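Local coordinates for beta-ketoacyl-[acyl-carrier-protein] synthase FabY (Pseudomonas aeruginosa, PDB 4CW4), which catalyses the condensation of acetyl-CoA with malonyl-ACP to give acetoacetyl-ACP, the primer that starts fatty acid biosynthesis, at residues P74-I77 against E78-Y81; E611-A614 against E615-T618. All blocks are in the same frame, centred on the assembly; numbering follows the deposited sequence.

Contact 1 of 2, residues P74-I77 against E78-Y81. With SO4 (sulfate ion), chain B.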
ATOM      1  N   PRO A  74      29.726  16.420  28.541  1.00 32.18           N
ATOM      2  CA  PRO A  74      29.703  15.380  27.507  1.00 30.77           C
ATOM      3  C   PRO A  74      30.900  14.410  27.595  1.00 29.63           C
ATOM      4  O   PRO A  74      30.726  13.226  27.319  1.00 28.02           O
ATOM      5  CB  PRO A  74      29.733  16.188  26.212  1.00 31.72           C
ATOM      6  CG  PRO A  74      29.024  17.469  26.574  1.00 32.34           C
ATOM      7  CD  PRO A  74      29.402  17.753  27.995  1.00 32.66           C
ATOM      8  N   GLU A  75      32.081  14.892  27.981  1.00 29.63           N
ATOM      9  CA  GLU A  75      33.232  14.001  28.174  1.00 30.14           C
ATOM     10  C   GLU A  75      32.968  13.000  29.297  1.00 28.63           C
ATOM     11  O   GLU A  75      33.339  11.819  29.208  1.00 28.07           O
ATOM     12  CB  GLU A  75      34.495  14.792  28.536  1.00 32.79           C
ATOM     13  CG  GLU A  75      34.901  15.869  27.544  1.00 35.81           C
ATOM     14  CD  GLU A  75      34.471  17.266  27.971  1.00 38.12           C
ATOM     15  OE1 GLU A  75      33.250  17.551  27.980  1.00 39.54           O
ATOM     16  OE2 GLU A  75      35.357  18.083  28.294  1.00 39.13           O
ATOM     17  N   ASP A  76      32.347  13.481  30.371  1.00 28.65           N
ATOM     18  CA  ASP A  76      32.003  12.620  31.494  1.00 27.72           C
ATOM     19  C   ASP A  76      30.938  11.617  31.071  1.00 24.92           C
ATOM     20  O   ASP A  76      30.942  10.485  31.513  1.00 24.24           O
ATOM     21  CB  ASP A  76      31.492  13.441  32.678  1.00 29.54           C
ATOM     22  CG  ASP A  76      32.515  14.453  33.194  1.00 31.69           C
ATOM     23  OD1 ASP A  76      33.743  14.211  33.111  1.00 32.16           O
ATOM     24  OD2 ASP A  76      32.073  15.501  33.696  1.00 32.57           O
ATOM     25  N   ILE A  77      30.022  12.038  30.202  1.00 23.72           N
ATOM     26  CA  ILE A  77      28.956  11.146  29.758  1.00 22.33           C
ATOM     27  C   ILE A  77      29.534   9.992  28.958  1.00 20.59           C
ATOM     28  O   ILE A  77      29.118   8.857  29.125  1.00 20.57           O
ATOM     29  CB  ILE A  77      27.886  11.891  28.950  1.00 22.45           C
ATOM     30  CG1 ILE A  77      27.065  12.754  29.911  1.00 23.43           C
ATOM     31  CG2 ILE A  77      26.979  10.900  28.173  1.00 21.87           C
ATOM     32  CD1 ILE A  77      26.039  13.643  29.250  1.00 23.45           C
ATOM     33  N   GLU A  78      30.497  10.273  28.093  1.00 21.09           N
ATOM     34  CA  GLU A  78      31.119   9.215  27.317  1.00 20.16           C
ATOM     35  C   GLU A  78      31.805   8.210  28.229  1.00 19.09           C
ATOM     36  O   GLU A  78      31.629   7.016  28.072  1.00 18.84           O
ATOM     37  CB  GLU A  78      32.117   9.774  26.316  1.00 20.06           C
ATOM     38  CG  GLU A  78      32.849   8.709  25.534  1.00 20.59           C
ATOM     39  CD  GLU A  78      33.883   9.284  24.598  1.00 21.72           C
ATOM     40  OE1 GLU A  78      34.566  10.268  24.951  1.00 23.27           O
ATOM     41  OE2 GLU A  78      34.033   8.733  23.511  1.00 22.43           O
ATOM     42  N   ARG A  79      32.596   8.694  29.185  1.00 18.75           N
ATOM     43  CA  ARG A  79      33.255   7.804  30.124  1.00 19.69           C
ATOM     44  C   ARG A  79      32.241   6.938  30.872  1.00 18.64           C
ATOM     45  O   ARG A  79      32.387   5.719  30.959  1.00 20.40           O
ATOM     46  CB  ARG A  79      34.072   8.635  31.126  1.00 20.39           C
ATOM     47  CG  ARG A  79      34.419   7.913  32.418  1.00 39.34           C
ATOM     48  CD  ARG A  79      34.857   8.901  33.468  1.00 42.63           C
ATOM     49  NE  ARG A  79      34.031   8.773  34.670  1.00 70.26           N
ATOM     50  CZ  ARG A  79      32.949   9.502  34.939  1.00 59.48           C
ATOM     51  NH1 ARG A  79      32.524  10.433  34.090  1.00 29.04           N
ATOM     52  NH2 ARG A  79      32.286   9.298  36.070  1.00 67.47           N
ATOM     53  N   ARG A  80      31.216   7.581  31.408  1.00 18.52           N
ATOM     54  CA  ARG A  80      30.292   6.944  32.329  1.00 20.29           C
ATOM     55  C   ARG A  80      29.221   6.077  31.660  1.00 20.60           C
ATOM     56  O   ARG A  80      28.830   5.051  32.214  1.00 21.96           O
ATOM     57  CB  ARG A  80      29.615   8.028  33.162  1.00 23.86           C
ATOM     58  CG  ARG A  80      28.833   7.540  34.356  1.00 26.23           C
ATOM     59  CD  ARG A  80      28.647   8.685  35.329  1.00 28.25           C
ATOM     60  NE  ARG A  80      27.753   8.345  36.428  1.00 30.88           N
ATOM     61  CZ  ARG A  80      27.756   8.954  37.611  1.00 32.27           C
ATOM     62  NH1 ARG A  80      28.621   9.930  37.866  1.00 33.04           N
ATOM     63  NH2 ARG A  80      26.901   8.573  38.547  1.00 32.85           N
ATOM     64  N   TYR A  81      28.757   6.492  30.485  1.00 19.10           N
ATOM     65  CA  TYR A  81      27.579   5.872  29.880  1.00 18.05           C
ATOM     66  C   TYR A  81      27.806   5.214  28.519  1.00 16.26           C
ATOM     67  O   TYR A  81      26.909   4.546  28.030  1.00 16.18           O
ATOM     68  CB  TYR A  81      26.443   6.900  29.723  1.00 19.73           C
ATOM     69  CG  TYR A  81      25.997   7.536  31.019  1.00 21.64           C
ATOM     70  CD1 TYR A  81      25.049   6.929  31.822  1.00 22.71           C
ATOM     71  CD2 TYR A  81      26.525   8.747  31.440  1.00 22.74           C
ATOM     72  CE1 TYR A  81      24.641   7.513  33.026  1.00 24.33           C
ATOM     73  CE2 TYR A  81      26.126   9.329  32.617  1.00 24.29           C
ATOM     74  CZ  TYR A  81      25.190   8.706  33.411  1.00 25.04           C
ATOM     75  OH  TYR A  81      24.797   9.297  34.585  1.00 26.55           O
TER
HETATM   76  S   SO4 B1635      24.217   6.507  36.766  1.00 49.36           S
HETATM   77  O1  SO4 B1635      24.538   6.440  38.192  1.00 49.34           O
HETATM   78  O2  SO4 B1635      23.496   7.749  36.492  1.00 49.28           O
HETATM   79  O3  SO4 B1635      25.456   6.471  35.986  1.00 49.04           O
HETATM   80  O4  SO4 B1635      23.365   5.373  36.413  1.00 49.28           O
HETATM   81  O   HOH W   1      35.286  10.695  27.770  1.00 30.33           O

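Contact 2 of 2, residues E611-A614 against E615-T618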
ATOM      1  N   GLU A 611     -13.664  28.936  -2.164  1.00 19.06           N
ATOM      2  CA  GLU A 611     -14.216  29.620  -3.330  1.00 20.04           C
ATOM      3  C   GLU A 611     -13.733  28.929  -4.583  1.00 19.01           C
ATOM      4  O   GLU A 611     -12.533  28.773  -4.767  1.00 20.22           O
ATOM      5  CB  GLU A 611     -13.748  31.074  -3.341  1.00 23.49           C
ATOM      6  CG  GLU A 611     -14.168  31.854  -2.110  1.00 27.68           C
ATOM      7  CD  GLU A 611     -13.507  33.209  -2.040  1.00 32.12           C
ATOM      8  OE1 GLU A 611     -13.680  33.988  -3.000  1.00 33.79           O
ATOM      9  OE2 GLU A 611     -12.817  33.494  -1.031  1.00 34.32           O
ATOM     10  N   VAL A 612     -14.668  28.512  -5.430  1.00 18.15           N
ATOM     11  CA  VAL A 612     -14.339  27.854  -6.679  1.00 17.04           C
ATOM     12  C   VAL A 612     -14.785  28.735  -7.832  1.00 16.11           C
ATOM     13  O   VAL A 612     -15.937  29.133  -7.885  1.00 16.77           O
ATOM     14  CB  VAL A 612     -15.033  26.476  -6.805  1.00 16.74           C
ATOM     15  CG1 VAL A 612     -14.638  25.823  -8.111  1.00 15.04           C
ATOM     16  CG2 VAL A 612     -14.680  25.575  -5.623  1.00 17.57           C
ATOM     17  N   SER A 613     -13.865  29.030  -8.747  1.00 15.14           N
ATOM     18  CA  SER A 613     -14.218  29.635 -10.021  1.00 14.82           C
ATOM     19  C   SER A 613     -13.669  28.812 -11.182  1.00 15.18           C
ATOM     20  O   SER A 613     -13.035  27.783 -10.992  1.00 15.20           O
ATOM     21  CB  SER A 613     -13.685  31.077 -10.122  1.00 15.88           C
ATOM     22  OG  SER A 613     -12.280  31.100 -10.356  1.00 17.16           O
ATOM     23  N   ALA A 614     -13.915  29.281 -12.396  1.00 15.99           N
ATOM     24  CA  ALA A 614     -13.393  28.624 -13.586  1.00 16.53           C
ATOM     25  C   ALA A 614     -11.899  28.890 -13.784  1.00 16.03           C
ATOM     26  O   ALA A 614     -11.283  28.289 -14.662  1.00 16.36           O
ATOM     27  CB  ALA A 614     -14.173  29.064 -14.826  1.00 17.35           C
ATOM     28  N   GLU A 615     -11.325  29.777 -12.970  1.00 15.66           N
ATOM     29  CA  GLU A 615      -9.896  30.104 -13.048  1.00 17.05           C
ATOM     30  C   GLU A 615      -9.055  29.611 -11.871  1.00 15.93           C
ATOM     31  O   GLU A 615      -7.859  29.363 -12.037  1.00 16.11           O
ATOM     32  CB  GLU A 615      -9.694  31.620 -13.163  1.00 19.39           C
ATOM     33  CG  GLU A 615     -10.228  32.218 -14.457  1.00 23.25           C
ATOM     34  CD  GLU A 615     -11.738  32.355 -14.465  1.00 28.55           C
ATOM     35  OE1 GLU A 615     -12.303  32.829 -13.447  1.00 31.04           O
ATOM     36  OE2 GLU A 615     -12.363  31.980 -15.484  1.00 30.26           O
ATOM     37  N   GLN A 616      -9.642  29.509 -10.678  1.00 15.07           N
ATOM     38  CA  GLN A 616      -8.846  29.189  -9.489  1.00 15.29           C
ATOM     39  C   GLN A 616      -9.748  28.766  -8.331  1.00 14.92           C
ATOM     40  O   GLN A 616     -10.976  28.957  -8.372  1.00 14.91           O
ATOM     41  CB  GLN A 616      -7.977  30.393  -9.080  1.00 16.40           C
ATOM     42  CG  GLN A 616      -8.765  31.608  -8.618  1.00 18.61           C
ATOM     43  CD  GLN A 616      -7.869  32.767  -8.230  1.00 20.92           C
ATOM     44  OE1 GLN A 616      -6.861  33.029  -8.878  1.00 22.39           O
ATOM     45  NE2 GLN A 616      -8.226  33.457  -7.159  1.00 22.62           N
ATOM     46  N   VAL A 617      -9.121  28.171  -7.318  1.00 15.77           N
ATOM     47  CA  VAL A 617      -9.776  27.859  -6.059  1.00 15.87           C
ATOM     48  C   VAL A 617      -9.033  28.591  -4.958  1.00 15.70           C
ATOM     49  O   VAL A 617      -7.807  28.543  -4.907  1.00 17.04           O
ATOM     50  CB  VAL A 617      -9.713  26.354  -5.754  1.00 16.69           C
ATOM     51  CG1 VAL A 617     -10.394  26.038  -4.431  1.00 18.53           C
ATOM     52  CG2 VAL A 617     -10.352  25.581  -6.876  1.00 17.18           C
ATOM     53  N   THR A 618      -9.775  29.271  -4.095  1.00 16.47           N
ATOM     54  CA  THR A 618      -9.207  29.864  -2.898  1.00 18.56           C
ATOM     55  C   THR A 618      -9.559  28.986  -1.706  1.00 17.38           C
ATOM     56  O   THR A 618     -10.724  28.657  -1.464  1.00 17.59           O
ATOM     57  CB  THR A 618      -9.690  31.312  -2.669  1.00 22.27           C
ATOM     58  OG1 THR A 618      -9.210  32.153  -3.730  1.00 24.78           O
ATOM     59  CG2 THR A 618      -9.147  31.861  -1.367  1.00 24.05           C
TER
HETATM   60  O   HOH W   2     -12.064  31.294  -6.720  1.00 23.60           O
HETATM   61  O   HOH W   3     -11.547  33.722 -10.252  1.00 26.41           O

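Contact 1 of 2, residues P74-I77 against E78-Y81
The first two turns of helix 74-87 make up this contact, where each residue from Pro-74 to Ile-77 offers its carbonyl to the residue four places on. The first bond runs from Glu-78 N to Pro-74 O at 3.1 Å, and the series ends with Tyr-81 N to Ile-77 O at 2.8 Å. One water joins Glu-75 O, at 2.7 Å, to Glu-78 OE1, donating to both. Glu-78 is extended, its CG anti to the backbone N (chi1 177°), and this carries the carboxylate off the helix to Arg-43, its salt-bridge partner, and Gln-44. Asp-76 turns back instead, its OD2 taking the backbone N-H of Ser-73; its OD1 stays 4.1 Å from Arg-79 NH1 and well out of the guanidinium plane, so that no N-H points at it and at most the charges attract. On the buried side Ile-77 CG2 meets the ring of Tyr-81 at CD2, 3.9 Å away. Farther along, a sulfate, probably from the crystallisation liquor, is gripped by Arg-80 NE through O3 at 3.0 Å (N-H...O 167°), by Arg-80 NH2, shared with the carboxylate of Asp-68, through O1, and by Tyr-81 OH through O2 at 2.8 Å; Arg-84 and Glu-67 N also bond it. The Asp-76 to Ser-73 bond is one found in the capping box of an alpha-helical N terminus.

Contact 2 of 2, residues E611-A614 against E615-T618
Glu-611 and Thr-618 pair across a tight beta hairpin, strand 611-612 turning back as strand 616-618 through Ala-614 and Glu-615. Backbone bonds hold the ladder. Glu-611 and Thr-618 are the hydrogen-bonded pair, with Glu-611 N to Thr-618 O at 3.0 Å and Thr-618 N to Glu-611 O at 2.9 Å. Nearer the turn, Ser-613 N reaches Gln-616 O, also at 2.9 Å, almost straight on to the carbonyl. Glu-611 O further receives a CA-H contact from Val-617 CA at 3.2 Å.

Apolar contacts lie on the face that carries Val-612 and Val-617, the non-hydrogen-bonded pair. Val-612 CG1 and Val-617 CG2 come within 4.5 Å, a loose touch. Tyr-628 packs on both valines, and from the second subunit Ala-460 packs on Val-612 and Ala-415 on Val-617. On the other face the Glu-611 and Thr-618 side chains run alongside each other in the same direction, with Glu-611 OE2 beside the methyl CG2 of Thr-618.

Side-chain-to-backbone bonds shape the turn itself. Ser-613 forms an ST turn: with chi1 at 75° its OG sits between the backbone N and the carbonyl carbon, where it takes the N-H of Glu-615 at 3.1 Å and that of Gln-616 at 3.1 Å, so one hydroxyl oxygen satisfies two successive amides. The same Ser-613 OG has a water 2.7 Å away, which in turn donates a weak bond to Glu-615 OE1.

Followed from the N terminus, the chain first reaches contact 1, after helix 40-53 and the short strand 71-72; it then runs through most of the ketosynthase core, which strand 10-19 had already entered, before contact 2 appears near the C terminus, beyond helix 565-590. Contact 1 closes only successive turns of one helix, contact 2 only the two-residue reversal of a hairpin, and the two follow in series without nesting or crossing. The centres of contacts 1 and 2 lie about 60 Å apart, and their nearest atoms about 49 Å. Contact 1 sets the start of a helix against helix 40-53 and strand 71-72 of its own chain, whereas contact 2 places a hairpin, continued by strand 626-627, on the second subunit of the homodimer.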